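Putative oxidoreductase molybdopterin-binding subunit (Sulfolobus tokodaii, PDB 4ZOH) probably serves as the molybdopterin-binding catalytic subunit of a molybdenum hydroxylase related to xanthine dehydrogenase and aldehyde oxidase, holding a pterin cytosine dinucleotide cofactor. Local coordinates at residues Q208-A214 and T439-G443; Y22-L28 and E166-L171; Q329-G333 and G609-Q613. All coordinates share one frame; numbering follows the deposited sequence.

Contact 1 (Q208-A214 and T439-G443); sequences QPDVGGA and TGPHG. With MCN (pterin cytosine dinucleotide), chain D.
Gln208 and His442 meet at a shared acceptor, the backbone O of Gly440, and approach it from different directions. Gln208 keeps CG anti to its own backbone N (chi1 174°) and runs on extended, which carries the amide across to the opposite loop, where Gln208 NE2 donates to Gly440 O at 3.0 Å. This bond is bent, and its donor stands above the carbonyl plane. The same NE2 also donates to Thr185 O, so the amide nitrogen ties three pieces of chain together.

From within its own loop, His442 ND1 gives Gly440 O a 2.8 Å bond, far straighter at 163°, in the carbonyl plane and close to the plane of the imidazole. The bond limits rotation of the ring and turns another part of its edge to the cofactor, placing His442 CD2 3.2 Å from MCN O4'. Beside it, Val211 points the same way as His442, with Val211 CB 3.5 Å from His442 CB. The methyl of Ala214 approaches the ring obliquely, Ala214 CB lying 3.6 Å from His442 CD2, while Ala214 N donates to MCN O4' at 2.7 Å. A water bridge completes the join: one water accepts from Val211 N at 3.1 Å and donates to Pro441 O at 2.8 Å.

The loop 208-214 leaves strand 204-207, an outermost strand, within this chain, of a seven-stranded mixed sheet, on the way to helix 223-235. Its partner links strand 433-437 to helix 446-458, against which Pro441 packs at Asp446. Two molybdopterin-binding regions thus close on the pterin through the loops that follow their strands.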
loop_
_atom_site.group_PDB
_atom_site.type_symbol
_atom_site.label_atom_id
_atom_site.label_comp_id
_atom_site.label_asym_id
_atom_site.label_seq_id
_atom_site.Cartn_x
_atom_site.Cartn_y
_atom_site.Cartn_z
ATOM N N GLN A 208 3.172 -5.165 -11.919
ATOM C CA GLN A 208 2.395 -6.389 -12.013
ATOM C C GLN A 208 2.488 -7.098 -10.666
ATOM O O GLN A 208 3.543 -7.631 -10.340
ATOM C CB GLN A 208 2.951 -7.270 -13.098
ATOM C CG GLN A 208 2.326 -8.661 -13.230
ATOM C CD GLN A 208 3.249 -9.582 -14.078
ATOM O OE1 GLN A 208 4.462 -9.528 -13.944
ATOM N NE2 GLN A 208 2.667 -10.300 -15.036
ATOM N N PRO A 209 1.410 -7.099 -9.884
ATOM C CA PRO A 209 1.408 -7.780 -8.535
ATOM C C PRO A 209 1.099 -9.274 -8.852
ATOM O O PRO A 209 1.236 -9.675 -10.056
ATOM C CB PRO A 209 0.219 -7.109 -7.823
ATOM C CG PRO A 209 -0.762 -6.881 -8.948
ATOM C CD PRO A 209 0.089 -6.489 -10.174
ATOM N N ASP A 210 0.644 -10.062 -7.887
ATOM C CA ASP A 210 0.233 -11.433 -8.252
ATOM C C ASP A 210 -0.901 -11.353 -9.267
ATOM O O ASP A 210 -1.822 -10.570 -9.097
ATOM C CB ASP A 210 -0.187 -12.273 -6.981
ATOM C CG ASP A 210 0.975 -12.421 -6.010
ATOM O OD1 ASP A 210 2.042 -12.902 -6.472
ATOM O OD2 ASP A 210 0.902 -11.960 -4.845
ATOM N N VAL A 211 -0.859 -12.217 -10.278
ATOM C CA VAL A 211 -1.907 -12.281 -11.252
ATOM C C VAL A 211 -2.567 -13.660 -11.264
ATOM O O VAL A 211 -1.890 -14.682 -11.452
ATOM C CB VAL A 211 -1.272 -11.941 -12.652
ATOM C CG1 VAL A 211 -2.293 -12.112 -13.810
ATOM C CG2 VAL A 211 -0.639 -10.549 -12.545
ATOM N N GLY A 212 -3.884 -13.692 -11.128
ATOM C CA GLY A 212 -4.620 -14.957 -11.112
ATOM C C GLY A 212 -4.806 -15.583 -12.497
ATOM O O GLY A 212 -5.962 -15.909 -12.855
ATOM N N GLY A 213 -3.715 -15.762 -13.267
ATOM C CA GLY A 213 -3.810 -16.326 -14.655
ATOM C C GLY A 213 -4.267 -15.260 -15.697
ATOM O O GLY A 213 -4.711 -14.134 -15.311
ATOM N N ALA A 214 -4.237 -15.633 -16.983
ATOM C CA ALA A 214 -4.484 -14.703 -18.065
ATOM C C ALA A 214 -4.820 -15.489 -19.323
ATOM O O ALA A 214 -5.900 -15.265 -19.945
ATOM C CB ALA A 214 -3.244 -13.864 -18.293
ATOM N N THR A 439 10.718 -10.856 -17.558
ATOM C CA THR A 439 9.417 -11.534 -17.869
ATOM C C THR A 439 8.353 -11.215 -16.776
ATOM O O THR A 439 8.621 -10.448 -15.828
ATOM C CB THR A 439 9.601 -13.044 -18.031
ATOM O OG1 THR A 439 10.069 -13.611 -16.800
ATOM C CG2 THR A 439 10.648 -13.290 -19.164
ATOM N N GLY A 440 7.148 -11.714 -16.938
ATOM C CA GLY A 440 6.101 -11.395 -16.006
ATOM C C GLY A 440 5.256 -12.654 -15.676
ATOM O O GLY A 440 4.090 -12.737 -16.076
ATOM N N PRO A 441 5.837 -13.668 -14.975
ATOM C CA PRO A 441 5.036 -14.903 -14.684
ATOM C C PRO A 441 3.768 -14.575 -13.940
ATOM O O PRO A 441 3.741 -13.646 -13.139
ATOM C CB PRO A 441 5.966 -15.717 -13.759
ATOM C CG PRO A 441 7.347 -15.139 -13.977
ATOM C CD PRO A 441 7.220 -13.733 -14.470
ATOM N N HIS A 442 2.747 -15.342 -14.222
ATOM C CA HIS A 442 1.400 -15.209 -13.681
ATOM C C HIS A 442 0.768 -16.597 -13.510
ATOM O O HIS A 442 -0.435 -16.841 -13.859
ATOM C CB HIS A 442 0.490 -14.284 -14.528
ATOM C CG HIS A 442 0.614 -14.494 -16.002
ATOM N ND1 HIS A 442 1.657 -13.958 -16.747
ATOM C CD2 HIS A 442 -0.167 -15.187 -16.879
ATOM C CE1 HIS A 442 1.481 -14.259 -18.025
ATOM N NE2 HIS A 442 0.400 -15.022 -18.137
ATOM N N GLY A 443 1.562 -17.493 -12.918
ATOM C CA GLY A 443 1.098 -18.832 -12.561
ATOM C C GLY A 443 2.030 -19.927 -13.036
ATOM O O GLY A 443 1.984 -21.031 -12.553
HETATM N N1 MCN D . 9.325 -25.623 -18.560
HETATM C C2 MCN D . 10.442 -26.413 -18.338
HETATM N N3 MCN D . 11.189 -26.902 -19.377
HETATM C C4 MCN D . 10.793 -26.594 -20.674
HETATM C C5 MCN D . 9.671 -25.803 -20.912
HETATM C C6 MCN D . 8.936 -25.287 -19.844
HETATM O O2 MCN D . 10.833 -26.714 -17.206
HETATM N N4 MCN D . 11.523 -27.071 -21.660
HETATM C "C1'" MCN D . 8.605 -25.127 -17.385
HETATM C C2D MCN D . 9.148 -23.750 -16.998
HETATM O "O2'" MCN D . 10.156 -23.810 -16.035
HETATM C "C3'" MCN D . 7.955 -23.102 -16.347
HETATM C C4D MCN D . 6.921 -23.483 -17.324
HETATM O O4D MCN D . 7.249 -24.894 -17.687
HETATM O "O3'" MCN D . 7.652 -23.624 -15.100
HETATM C "C5'" MCN D . 7.302 -22.402 -18.317
HETATM O "O5'" MCN D . 6.763 -22.609 -19.492
HETATM P PA MCN D . 7.208 -21.798 -20.827
HETATM O O1A MCN D . 8.449 -21.051 -20.827
HETATM O O2A MCN D . 6.959 -22.908 -21.808
HETATM O O3A MCN D . 5.823 -20.837 -20.892
HETATM P PB MCN D . 5.724 -19.442 -20.086
HETATM O O1B MCN D . 6.295 -18.358 -20.986
HETATM O O2B MCN D . 6.247 -19.453 -18.717
HETATM O O3B MCN D . 4.201 -19.351 -19.982
HETATM C C10 MCN D . 3.357 -18.714 -20.980
HETATM C "C9'" MCN D . 2.204 -19.614 -21.354
HETATM C "C8'" MCN D . 1.198 -18.945 -22.130
HETATM S "S8'" MCN D . 1.640 -18.114 -23.614
HETATM C "C7'" MCN D . -0.128 -19.027 -21.833
HETATM S "S7'" MCN D . -1.406 -18.328 -22.863
HETATM C "C6'" MCN D . -0.623 -19.812 -20.718
HETATM C C7 MCN D . 0.463 -20.839 -20.254
HETATM O "O9'" MCN D . 1.676 -20.124 -20.134
HETATM N "N5'" MCN D . -1.135 -18.997 -19.618
HETATM C C4A MCN D . -1.114 -19.411 -18.271
HETATM N "N8'" MCN D . 0.097 -21.407 -18.920
HETATM C C4B MCN D . -0.506 -20.659 -17.953
HETATM N "N1'" MCN D . -0.489 -21.142 -16.708
HETATM C "C2'" MCN D . -1.013 -20.415 -15.725
HETATM N "N2'" MCN D . -0.962 -20.909 -14.506
HETATM N "N3'" MCN D . -1.649 -19.150 -15.949
HETATM C "C4'" MCN D . -1.726 -18.628 -17.261
HETATM O "O4'" MCN D . -2.299 -17.520 -17.473
HETATM O O HOH W 1 2.058 -12.792 -11.049
#

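Contact 2 (Y22-L28 and E166-L171); sequences YVDDIEL and ETRGAL
Val23 opens a short 3-10 turn that passes over the extended run 169-171, Val23 CA 6.2 Å from Ala170 CA, and no direct hydrogen bond joins the two segments. The turn is held from within: Asp25 N bonds to Tyr22 O, and Tyr22 N to Asp25 OD2.

Val23 fills the space between the backbones with both its methyls. With chi1 at 71°, Val23 CG1 sits between the backbone N and the carbonyl carbon and reaches Glu166 OE1 at 3.5 Å and Gly169 C at 3.6 Å, while Val23 CG2 rests on Ala170 CA. Cutting Val23 back to an alanine removes both CG methyls and would probably open a gap over Gly169 and Ala170, leaving Glu166 OE1 without the methyl beside it. Farther along, Leu171 CD2 is met at an oblique angle by Ile26 CG2 (3.7 Å) and Leu28 CD1 (4.0 Å).

The polar link runs through water. Glu166 OE1 accepts from two waters, one of which accepts from Val23 N and the other from Asp24 N; Glu166 OE2 is gripped by Gly212 N and Ser184 OG. The Tyr22 ring passes the carboxylate with the planes 76° apart and sends its OH to the backbone of another protein chain. The arrangement fastens the start of the a/b hammerhead region to the first molybdopterin-binding region, with the side chain of Tyr22 about 7 Å from a bound Fe2S2 cluster.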
loop_
_atom_site.group_PDB
_atom_site.type_symbol
_atom_site.label_atom_id
_atom_site.label_comp_id
_atom_site.label_asym_id
_atom_site.label_seq_id
_atom_site.Cartn_x
_atom_site.Cartn_y
_atom_site.Cartn_z
ATOM N N TYR A 22 -2.836 -9.786 -5.012
ATOM C CA TYR A 22 -3.316 -9.582 -6.379
ATOM C C TYR A 22 -3.844 -8.109 -6.402
ATOM O O TYR A 22 -3.985 -7.475 -5.332
ATOM C CB TYR A 22 -4.449 -10.556 -6.709
ATOM C CG TYR A 22 -3.994 -11.972 -6.662
ATOM C CD1 TYR A 22 -3.677 -12.662 -7.826
ATOM C CD2 TYR A 22 -3.924 -12.661 -5.411
ATOM C CE1 TYR A 22 -3.268 -14.039 -7.758
ATOM C CE2 TYR A 22 -3.519 -14.017 -5.302
ATOM C CZ TYR A 22 -3.168 -14.722 -6.447
ATOM O OH TYR A 22 -2.767 -16.087 -6.325
ATOM N N VAL A 23 -4.146 -7.605 -7.595
ATOM C CA VAL A 23 -4.441 -6.156 -7.736
ATOM C C VAL A 23 -5.523 -5.659 -6.791
ATOM O O VAL A 23 -5.395 -4.562 -6.245
ATOM C CB VAL A 23 -4.665 -5.706 -9.221
ATOM C CG1 VAL A 23 -5.974 -6.208 -9.789
ATOM C CG2 VAL A 23 -4.506 -4.141 -9.353
ATOM N N ASP A 24 -6.588 -6.459 -6.566
ATOM C CA ASP A 24 -7.670 -5.971 -5.713
ATOM C C ASP A 24 -7.381 -6.076 -4.213
ATOM O O ASP A 24 -8.145 -5.519 -3.379
ATOM C CB ASP A 24 -9.027 -6.627 -6.054
ATOM C CG ASP A 24 -10.199 -5.798 -5.570
ATOM O OD1 ASP A 24 -10.020 -4.554 -5.530
ATOM O OD2 ASP A 24 -11.312 -6.363 -5.286
ATOM N N ASP A 25 -6.234 -6.699 -3.881
ATOM C CA ASP A 25 -5.768 -6.748 -2.503
ATOM C C ASP A 25 -4.982 -5.491 -2.135
ATOM O O ASP A 25 -4.454 -5.403 -1.004
ATOM C CB ASP A 25 -4.843 -7.949 -2.276
ATOM C CG ASP A 25 -5.486 -9.279 -2.702
ATOM O OD1 ASP A 25 -6.720 -9.424 -2.684
ATOM O OD2 ASP A 25 -4.700 -10.120 -3.118
ATOM N N ILE A 26 -4.803 -4.587 -3.111
ATOM C CA ILE A 26 -4.023 -3.367 -2.899
ATOM C C ILE A 26 -4.916 -2.167 -2.712
ATOM O O ILE A 26 -5.899 -2.031 -3.405
ATOM C CB ILE A 26 -2.998 -3.091 -4.021
ATOM C CG1 ILE A 26 -2.178 -4.370 -4.264
ATOM C CG2 ILE A 26 -2.088 -1.949 -3.569
ATOM C CD1 ILE A 26 -1.407 -4.344 -5.562
ATOM N N GLU A 27 -4.553 -1.314 -1.760
ATOM C CA GLU A 27 -5.308 -0.112 -1.425
ATOM C C GLU A 27 -4.337 1.060 -1.266
ATOM O O GLU A 27 -3.239 0.886 -0.773
ATOM C CB GLU A 27 -6.090 -0.237 -0.083
ATOM C CG GLU A 27 -7.265 -1.189 -0.083
ATOM C CD GLU A 27 -8.240 -0.949 -1.215
ATOM O OE1 GLU A 27 -8.360 0.193 -1.687
ATOM O OE2 GLU A 27 -8.893 -1.928 -1.652
ATOM N N LEU A 28 -4.765 2.257 -1.640
ATOM C CA LEU A 28 -4.024 3.450 -1.293
ATOM C C LEU A 28 -4.988 4.423 -0.543
ATOM O O LEU A 28 -6.224 4.260 -0.612
ATOM C CB LEU A 28 -3.502 4.053 -2.593
ATOM C CG LEU A 28 -2.307 3.302 -3.169
ATOM C CD1 LEU A 28 -2.067 3.696 -4.636
ATOM C CD2 LEU A 28 -1.028 3.355 -2.296
ATOM N N GLU A 166 -9.001 -14.971 -11.835
ATOM C CA GLU A 166 -8.970 -13.524 -11.549
ATOM C C GLU A 166 -9.180 -12.745 -12.869
ATOM O O GLU A 166 -8.401 -12.897 -13.861
ATOM C CB GLU A 166 -7.626 -13.039 -10.910
ATOM C CG GLU A 166 -7.676 -11.565 -10.447
ATOM C CD GLU A 166 -6.346 -10.832 -10.535
ATOM O OE1 GLU A 166 -6.214 -9.733 -9.935
ATOM O OE2 GLU A 166 -5.380 -11.308 -11.196
ATOM N N THR A 167 -10.187 -11.883 -12.861
ATOM C CA THR A 167 -10.401 -10.891 -13.963
ATOM C C THR A 167 -9.287 -9.887 -14.070
ATOM O O THR A 167 -8.364 -9.897 -13.272
ATOM C CB THR A 167 -11.679 -10.096 -13.801
ATOM O OG1 THR A 167 -11.581 -9.288 -12.632
ATOM C CG2 THR A 167 -12.924 -11.032 -13.646
ATOM N N ARG A 168 -9.327 -9.100 -15.153
ATOM C CA ARG A 168 -8.515 -7.882 -15.266
ATOM C C ARG A 168 -8.758 -7.067 -14.020
ATOM O O ARG A 168 -9.729 -7.305 -13.274
ATOM C CB ARG A 168 -8.981 -7.060 -16.522
ATOM C CG ARG A 168 -8.680 -7.803 -17.832
ATOM C CD ARG A 168 -9.509 -7.241 -19.006
ATOM N NE ARG A 168 -10.922 -7.207 -18.666
ATOM C CZ ARG A 168 -11.842 -6.431 -19.241
ATOM N NH1 ARG A 168 -13.083 -6.499 -18.776
ATOM N NH2 ARG A 168 -11.515 -5.646 -20.292
ATOM N N GLY A 169 -7.929 -6.048 -13.823
ATOM C CA GLY A 169 -8.189 -5.102 -12.706
ATOM C C GLY A 169 -6.988 -4.214 -12.638
ATOM O O GLY A 169 -5.864 -4.603 -13.083
ATOM N N ALA A 170 -7.170 -3.041 -12.053
ATOM C CA ALA A 170 -6.080 -2.075 -12.066
ATOM C C ALA A 170 -6.314 -0.998 -11.030
ATOM O O ALA A 170 -7.464 -0.805 -10.541
ATOM C CB ALA A 170 -5.919 -1.440 -13.444
ATOM N N LEU A 171 -5.188 -0.384 -10.658
ATOM C CA LEU A 171 -5.161 0.639 -9.635
ATOM C C LEU A 171 -4.180 1.716 -10.080
ATOM O O LEU A 171 -3.009 1.412 -10.286
ATOM C CB LEU A 171 -4.710 0.073 -8.259
ATOM C CG LEU A 171 -4.533 1.067 -7.110
ATOM C CD1 LEU A 171 -5.828 1.845 -6.738
ATOM C CD2 LEU A 171 -3.937 0.337 -5.869
HETATM O O HOH W 2 -3.655 -8.869 -10.042
HETATM O O HOH W 3 -7.410 -9.084 -7.497
#

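Contact 3 (Q329-G333 and G609-Q613); sequences QSYRG and GGIVQ. With MCN (pterin cytosine dinucleotide), chain D.
Arg332 and Gln613 form the tight half of this contact, crossing at about a right angle with guanidinium and amide planes 88° apart. Arg332 NH1 donates to Gln613 OE1 at 2.7 Å, a bent bond (144°) in which each partner lies somewhat out of the other's plane. The arginine chain is extended from CG to NE, a shape that slides its flat end between helix and cofactor. On one face lies the helix backbone, with Arg332 CZ 3.4 Å from Gly610 N; over the opposite face comes one ring nitrogen of the pterin, with Arg332 NH2 3.2 Å from MCN N8'. Closer to its root the same side chain runs beside a dithiolene sulfur, Arg332 CB being 3.8 Å from MCN S7'. Outside the pair, Gly671 O accepts from Arg332 NE, so a second bond helps fix the group.

The Tyr331 half is looser, though still buried. Tyr331 OH lies 3.3 Å from Gln613 NE2, but the angle is poor and no hydrogen bond results; ring and amide planes stand 73° apart. A water makes the connection instead, accepting from Tyr331 OH at 2.8 Å and donating to Gln613 O at 3.2 Å. Tyr331 and Gln613 each pack on a basic side chain of another protein chain, marking this as the side facing the partner subunit.

An arginine set between the Gly609-Gly610 backbone of helix 600-619 and a pterin nitrogen forms part of the wall of the molybdopterin pocket, with the Arg332 side chain about 6 Å from the molybdenum atom.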
loop_
_atom_site.group_PDB
_atom_site.type_symbol
_atom_site.label_atom_id
_atom_site.label_comp_id
_atom_site.label_asym_id
_atom_site.label_seq_id
_atom_site.Cartn_x
_atom_site.Cartn_y
_atom_site.Cartn_z
ATOM N N GLN A 329 -8.720 -11.722 -29.155
ATOM C CA GLN A 329 -7.336 -11.603 -28.639
ATOM C C GLN A 329 -6.659 -12.949 -28.566
ATOM O O GLN A 329 -7.291 -13.966 -28.629
ATOM C CB GLN A 329 -7.335 -11.186 -27.153
ATOM C CG GLN A 329 -8.213 -10.069 -26.752
ATOM C CD GLN A 329 -8.224 -9.890 -25.225
ATOM O OE1 GLN A 329 -9.296 -9.894 -24.594
ATOM N NE2 GLN A 329 -7.056 -9.777 -24.647
ATOM N N SER A 330 -5.379 -12.935 -28.263
ATOM C CA SER A 330 -4.626 -14.160 -27.998
ATOM C C SER A 330 -5.386 -14.932 -26.919
ATOM O O SER A 330 -5.809 -14.373 -25.881
ATOM C CB SER A 330 -3.272 -13.845 -27.454
ATOM O OG SER A 330 -2.344 -13.656 -28.482
ATOM N N TYR A 331 -5.558 -16.226 -27.183
ATOM C CA TYR A 331 -5.855 -17.219 -26.139
ATOM C C TYR A 331 -4.881 -18.384 -26.318
ATOM O O TYR A 331 -4.612 -18.813 -27.481
ATOM C CB TYR A 331 -7.254 -17.712 -26.235
ATOM C CG TYR A 331 -7.617 -18.862 -25.310
ATOM C CD1 TYR A 331 -7.457 -18.733 -23.902
ATOM C CD2 TYR A 331 -8.099 -20.046 -25.803
ATOM C CE1 TYR A 331 -7.863 -19.724 -23.023
ATOM C CE2 TYR A 331 -8.488 -21.064 -24.953
ATOM C CZ TYR A 331 -8.372 -20.898 -23.548
ATOM O OH TYR A 331 -8.742 -21.890 -22.667
ATOM N N ARG A 332 -4.351 -18.866 -25.177
ATOM C CA ARG A 332 -3.450 -19.996 -25.084
ATOM C C ARG A 332 -3.184 -20.767 -26.380
ATOM O O ARG A 332 -4.033 -21.512 -26.839
ATOM C CB ARG A 332 -3.900 -20.949 -23.945
ATOM C CG ARG A 332 -2.726 -21.884 -23.538
ATOM C CD ARG A 332 -3.130 -22.790 -22.377
ATOM N NE ARG A 332 -1.947 -23.448 -21.764
ATOM C CZ ARG A 332 -1.894 -23.789 -20.462
ATOM N NH1 ARG A 332 -2.943 -23.519 -19.692
ATOM N NH2 ARG A 332 -0.783 -24.323 -19.927
ATOM N N GLY A 333 -2.019 -20.532 -26.960
ATOM C CA GLY A 333 -1.639 -21.023 -28.282
ATOM C C GLY A 333 -1.696 -19.972 -29.416
ATOM O O GLY A 333 -0.937 -20.064 -30.349
ATOM N N GLY A 609 -2.427 -28.479 -17.455
ATOM C CA GLY A 609 -3.339 -27.313 -17.559
ATOM C C GLY A 609 -3.815 -27.036 -19.006
ATOM O O GLY A 609 -5.009 -26.828 -19.243
ATOM N N GLY A 610 -2.873 -27.055 -19.958
ATOM C CA GLY A 610 -3.223 -26.863 -21.382
ATOM C C GLY A 610 -4.101 -27.925 -21.961
ATOM O O GLY A 610 -5.122 -27.634 -22.622
ATOM N N ILE A 611 -3.747 -29.179 -21.665
ATOM C CA ILE A 611 -4.567 -30.321 -22.061
ATOM C C ILE A 611 -6.015 -30.185 -21.663
ATOM O O ILE A 611 -6.927 -30.477 -22.481
ATOM C CB ILE A 611 -3.970 -31.690 -21.554
ATOM C CG1 ILE A 611 -2.728 -32.078 -22.384
ATOM C CG2 ILE A 611 -4.948 -32.838 -21.736
ATOM C CD1 ILE A 611 -1.762 -33.062 -21.644
ATOM N N VAL A 612 -6.264 -29.755 -20.425
ATOM C CA VAL A 612 -7.648 -29.654 -19.976
ATOM C C VAL A 612 -8.379 -28.492 -20.651
ATOM O O VAL A 612 -9.569 -28.589 -20.934
ATOM C CB VAL A 612 -7.734 -29.545 -18.406
ATOM C CG1 VAL A 612 -9.118 -29.123 -17.935
ATOM C CG2 VAL A 612 -7.366 -30.909 -17.731
ATOM N N GLN A 613 -7.678 -27.370 -20.876
ATOM C CA GLN A 613 -8.286 -26.289 -21.736
ATOM C C GLN A 613 -8.632 -26.794 -23.169
ATOM O O GLN A 613 -9.751 -26.642 -23.633
ATOM C CB GLN A 613 -7.385 -25.030 -21.734
ATOM C CG GLN A 613 -7.677 -24.227 -20.472
ATOM C CD GLN A 613 -6.640 -23.149 -20.298
ATOM O OE1 GLN A 613 -5.475 -23.339 -20.646
ATOM N NE2 GLN A 613 -7.062 -21.987 -19.792
HETATM N N1 MCN D . 9.325 -25.623 -18.560
HETATM C C2 MCN D . 10.442 -26.413 -18.338
HETATM N N3 MCN D . 11.189 -26.902 -19.377
HETATM C C4 MCN D . 10.793 -26.594 -20.674
HETATM C C5 MCN D . 9.671 -25.803 -20.912
HETATM C C6 MCN D . 8.936 -25.287 -19.844
HETATM O O2 MCN D . 10.833 -26.714 -17.206
HETATM N N4 MCN D . 11.523 -27.071 -21.660
HETATM C "C1'" MCN D . 8.605 -25.127 -17.385
HETATM C C2D MCN D . 9.148 -23.750 -16.998
HETATM O "O2'" MCN D . 10.156 -23.810 -16.035
HETATM C "C3'" MCN D . 7.955 -23.102 -16.347
HETATM C C4D MCN D . 6.921 -23.483 -17.324
HETATM O O4D MCN D . 7.249 -24.894 -17.687
HETATM O "O3'" MCN D . 7.652 -23.624 -15.100
HETATM C "C5'" MCN D . 7.302 -22.402 -18.317
HETATM O "O5'" MCN D . 6.763 -22.609 -19.492
HETATM P PA MCN D . 7.208 -21.798 -20.827
HETATM O O1A MCN D . 8.449 -21.051 -20.827
HETATM O O2A MCN D . 6.959 -22.908 -21.808
HETATM O O3A MCN D . 5.823 -20.837 -20.892
HETATM P PB MCN D . 5.724 -19.442 -20.086
HETATM O O1B MCN D . 6.295 -18.358 -20.986
HETATM O O2B MCN D . 6.247 -19.453 -18.717
HETATM O O3B MCN D . 4.201 -19.351 -19.982
HETATM C C10 MCN D . 3.357 -18.714 -20.980
HETATM C "C9'" MCN D . 2.204 -19.614 -21.354
HETATM C "C8'" MCN D . 1.198 -18.945 -22.130
HETATM S "S8'" MCN D . 1.640 -18.114 -23.614
HETATM C "C7'" MCN D . -0.128 -19.027 -21.833
HETATM S "S7'" MCN D . -1.406 -18.328 -22.863
HETATM C "C6'" MCN D . -0.623 -19.812 -20.718
HETATM C C7 MCN D . 0.463 -20.839 -20.254
HETATM O "O9'" MCN D . 1.676 -20.124 -20.134
HETATM N "N5'" MCN D . -1.135 -18.997 -19.618
HETATM C C4A MCN D . -1.114 -19.411 -18.271
HETATM N "N8'" MCN D . 0.097 -21.407 -18.920
HETATM C C4B MCN D . -0.506 -20.659 -17.953
HETATM N "N1'" MCN D . -0.489 -21.142 -16.708
HETATM C "C2'" MCN D . -1.013 -20.415 -15.725
HETATM N "N2'" MCN D . -0.962 -20.909 -14.506
HETATM N "N3'" MCN D . -1.649 -19.150 -15.949
HETATM C "C4'" MCN D . -1.726 -18.628 -17.261
HETATM O "O4'" MCN D . -2.299 -17.520 -17.473
HETATM O O HOH W 4 -10.817 -23.670 -23.401
#

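How the contacts relate
All three contacts are largely buried, but they differ in depth and chemistry. Contact 3 lies nearest the centre of the chain and contact 2 farthest out, where apolar packing and water-mediated bonds prevail and an exposed residue takes part. Contacts 1 and 3 both join the first molybdopterin-binding region to the second and touch the same cofactor, the one with loops on the pterin carbonyl, the other with an arginine on its ring nitrogen, without touching each other. Contact 2 leaves the pterin alone yet borders contact 1 directly: the Tyr22 ring packs on Asp210 and Val211, and the Glu166 carboxylate serves both contacts. The hammerhead region thereby backs the cofactor loop.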